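Local coordinates for cell division control protein 4 (Saccharomyces cerevisiae, PDB 3V7D) that recognises phosphorylated targets such as the CDK inhibitor SIC1 for an SCF ubiquitin ligase, which marks them for proteasomal degradation, at residues G160-V165 with T184-D189. The protein carries 1 engineered substitution. Numbering follows the deposited sequence.
Sequences GHDGGV and TVRVWD
The backbones of His161, in the loop between strands 153-158 and 165-170, and Thr184, in segment 184-189, stay 7.9 Å apart at their CA atoms, and side chains fill the interval. Arg186 reaches from its strand toward the loop, extended from CG to NE and running past His161 in the opposite direction, and its CD sits over the centre of the His161 imidazole, a CH-pi contact 3.6 Å from CD to the His161 ring centroid. The guanidinium plane stands 70° from that of the imidazole, and Arg186 NH1 lies 3.0 Å from His161 ND1, while Gly160 O lies over one guanidinium face, 3.1 Å from Arg186 NH2. Thr184 OG1 meets the ring edge, 3.3 Å from His161 CE1. Asp182, His161, Ser178 and Trp188 form the Asp-His-Ser-Trp hydrogen-bonded tetrad of WD40 blades, here in WD repeat 2, with Gly160-His161 the GH and Trp188-Asp189 the WD pair. Asp182 OD2 accepts hydrogen bonds from His161 ND1 and Asp162 N and salt-bridges Arg186 NH1; its OD1 is hydrogen-bonded to Thr184 OG1. Ser178 OG links His161 NE2 to Trp188 NE1. An alanine in place of Arg186 would probably leave one imidazole face without its aliphatic cover and Asp182 without its cationic mate. Past the arginine, the Trp188 indole presents its six-membered rim to the loop, CZ2 lying 3.8 Å from His161 CD2 and CH2 4.0 Å from Gly160 N, which is in the indole plane.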
ATOM      1  N   GLY B 160     -11.752  31.896  11.560  1.00 50.32           N
ATOM      2  CA  GLY B 160     -11.485  32.961  10.609  1.00 55.34           C
ATOM      3  C   GLY B 160     -12.447  32.949   9.437  1.00 58.87           C
ATOM      4  O   GLY B 160     -12.817  34.002   8.919  1.00 61.27           O
ATOM      5  N   HIS B 161     -12.846  31.755   9.011  1.00 50.89           N
ATOM      6  CA  HIS B 161     -13.843  31.625   7.957  1.00 53.49           C
ATOM      7  C   HIS B 161     -15.169  32.248   8.387  1.00 59.37           C
ATOM      8  O   HIS B 161     -15.599  32.086   9.528  1.00 60.96           O
ATOM      9  CB  HIS B 161     -14.052  30.158   7.577  1.00 53.03           C
ATOM     10  CG  HIS B 161     -13.108  29.659   6.526  1.00 56.03           C
ATOM     11  ND1 HIS B 161     -13.023  30.225   5.274  1.00 60.47           N
ATOM     12  CD2 HIS B 161     -12.221  28.636   6.538  1.00 51.44           C
ATOM     13  CE1 HIS B 161     -12.117  29.579   4.560  1.00 56.59           C
ATOM     14  NE2 HIS B 161     -11.615  28.611   5.304  1.00 53.05           N
ATOM     15  N   ASP B 162     -15.806  32.964   7.466  1.00 60.39           N
ATOM     16  CA  ASP B 162     -17.103  33.576   7.728  1.00 61.61           C
ATOM     17  C   ASP B 162     -18.238  32.663   7.277  1.00 60.04           C
ATOM     18  O   ASP B 162     -19.413  32.983   7.449  1.00 60.94           O
ATOM     19  CB  ASP B 162     -17.198  34.934   7.032  1.00 68.87           C
ATOM     20  CG  ASP B 162     -16.163  35.920   7.539  1.00 73.23           C
ATOM     21  OD1 ASP B 162     -16.013  36.048   8.773  1.00 72.26           O
ATOM     22  OD2 ASP B 162     -15.489  36.557   6.701  1.00 76.11           O
ATOM     23  N   GLY B 163     -17.873  31.524   6.693  1.00 58.16           N
ATOM     24  CA  GLY B 163     -18.837  30.520   6.282  1.00 52.82           C
ATOM     25  C   GLY B 163     -18.356  29.129   6.659  1.00 57.80           C
ATOM     26  O   GLY B 163     -17.239  28.964   7.151  1.00 60.13           O
ATOM     27  N   GLY B 164     -19.200  28.129   6.434  1.00 55.30           N
ATOM     28  CA  GLY B 164     -18.852  26.756   6.755  1.00 51.58           C
ATOM     29  C   GLY B 164     -17.656  26.262   5.963  1.00 48.85           C
ATOM     30  O   GLY B 164     -17.436  26.682   4.829  1.00 47.45           O
ATOM     31  N   VAL B 165     -16.876  25.375   6.571  1.00 49.65           N
ATOM     32  CA  VAL B 165     -15.703  24.803   5.923  1.00 48.24           C
ATOM     33  C   VAL B 165     -16.090  23.498   5.249  1.00 47.87           C
ATOM     34  O   VAL B 165     -16.603  22.590   5.898  1.00 48.96           O
ATOM     35  CB  VAL B 165     -14.594  24.513   6.951  1.00 45.35           C
ATOM     36  CG1 VAL B 165     -13.355  23.970   6.258  1.00 38.96           C
ATOM     37  CG2 VAL B 165     -14.268  25.770   7.755  1.00 42.62           C
ATOM     38  N   THR B 184     -13.950  32.012   0.044  1.00 54.50           N
ATOM     39  CA  THR B 184     -12.521  32.242   0.219  1.00 55.55           C
ATOM     40  C   THR B 184     -11.706  30.951   0.268  1.00 57.40           C
ATOM     41  O   THR B 184     -12.217  29.882   0.607  1.00 52.80           O
ATOM     42  CB  THR B 184     -12.233  33.048   1.496  1.00 55.91           C
ATOM     43  OG1 THR B 184     -12.578  32.264   2.646  1.00 52.77           O
ATOM     44  CG2 THR B 184     -13.032  34.346   1.500  1.00 52.93           C
ATOM     45  N   VAL B 185     -10.432  31.069  -0.084  1.00 58.24           N
ATOM     46  CA  VAL B 185      -9.472  29.995   0.100  1.00 54.58           C
ATOM     47  C   VAL B 185      -8.479  30.476   1.149  1.00 58.67           C
ATOM     48  O   VAL B 185      -7.888  31.546   1.004  1.00 57.78           O
ATOM     49  CB  VAL B 185      -8.723  29.683  -1.203  1.00 54.29           C
ATOM     50  CG1 VAL B 185      -7.718  28.570  -0.982  1.00 52.57           C
ATOM     51  CG2 VAL B 185      -9.706  29.313  -2.308  1.00 53.91           C
ATOM     52  N   ARG B 186      -8.307  29.702   2.214  1.00 55.47           N
ATOM     53  CA  ARG B 186      -7.448  30.130   3.310  1.00 55.68           C
ATOM     54  C   ARG B 186      -6.269  29.194   3.556  1.00 58.24           C
ATOM     55  O   ARG B 186      -6.408  27.971   3.517  1.00 62.09           O
ATOM     56  CB  ARG B 186      -8.262  30.304   4.591  1.00 56.82           C
ATOM     57  CG  ARG B 186      -8.973  31.645   4.701  1.00 63.71           C
ATOM     58  CD  ARG B 186      -9.779  31.717   5.986  1.00 69.18           C
ATOM     59  NE  ARG B 186     -10.198  33.076   6.317  1.00 76.38           N
ATOM     60  CZ  ARG B 186     -11.291  33.659   5.837  1.00 76.88           C
ATOM     61  NH1 ARG B 186     -12.076  33.008   4.992  1.00 78.07           N
ATOM     62  NH2 ARG B 186     -11.596  34.897   6.199  1.00 74.15           N
ATOM     63  N   VAL B 187      -5.107  29.788   3.802  1.00 55.88           N
ATOM     64  CA  VAL B 187      -3.907  29.040   4.147  1.00 55.95           C
ATOM     65  C   VAL B 187      -3.648  29.219   5.637  1.00 59.70           C
ATOM     66  O   VAL B 187      -3.706  30.337   6.147  1.00 62.09           O
ATOM     67  CB  VAL B 187      -2.684  29.548   3.361  1.00 53.52           C
ATOM     68  CG1 VAL B 187      -1.439  28.752   3.731  1.00 46.16           C
ATOM     69  CG2 VAL B 187      -2.949  29.480   1.863  1.00 53.21           C
ATOM     70  N   TRP B 188      -3.370  28.121   6.332  1.00 57.33           N
ATOM     71  CA  TRP B 188      -3.183  28.169   7.776  1.00 59.93           C
ATOM     72  C   TRP B 188      -1.835  27.591   8.189  1.00 59.31           C
ATOM     73  O   TRP B 188      -1.307  26.687   7.539  1.00 59.28           O
ATOM     74  CB  TRP B 188      -4.291  27.389   8.487  1.00 58.21           C
ATOM     75  CG  TRP B 188      -5.686  27.740   8.062  1.00 52.83           C
ATOM     76  CD1 TRP B 188      -6.310  27.362   6.911  1.00 48.04           C
ATOM     77  CD2 TRP B 188      -6.641  28.511   8.802  1.00 52.66           C
ATOM     78  NE1 TRP B 188      -7.589  27.861   6.879  1.00 50.91           N
ATOM     79  CE2 TRP B 188      -7.818  28.571   8.030  1.00 48.49           C
ATOM     80  CE3 TRP B 188      -6.614  29.165  10.038  1.00 53.34           C
ATOM     81  CZ2 TRP B 188      -8.955  29.254   8.453  1.00 47.08           C
ATOM     82  CZ3 TRP B 188      -7.745  29.844  10.455  1.00 50.47           C
ATOM     83  CH2 TRP B 188      -8.900  29.882   9.666  1.00 47.81           C
ATOM     84  N   ASP B 189      -1.286  28.119   9.277  1.00 54.00           N
ATOM     85  CA  ASP B 189      -0.099  27.550   9.893  1.00 53.34           C
ATOM     86  C   ASP B 189      -0.487  27.046  11.278  1.00 53.78           C
ATOM     87  O   ASP B 189      -0.783  27.838  12.174  1.00 53.96           O
ATOM     88  CB  ASP B 189       1.012  28.600  10.000  1.00 58.58           C
ATOM     89  CG  ASP B 189       2.332  28.021  10.500  1.00 65.00           C
ATOM     90  OD1 ASP B 189       2.338  27.287  11.513  1.00 65.86           O
ATOM     91  OD2 ASP B 189       3.373  28.305   9.875  1.00 67.58           O
TER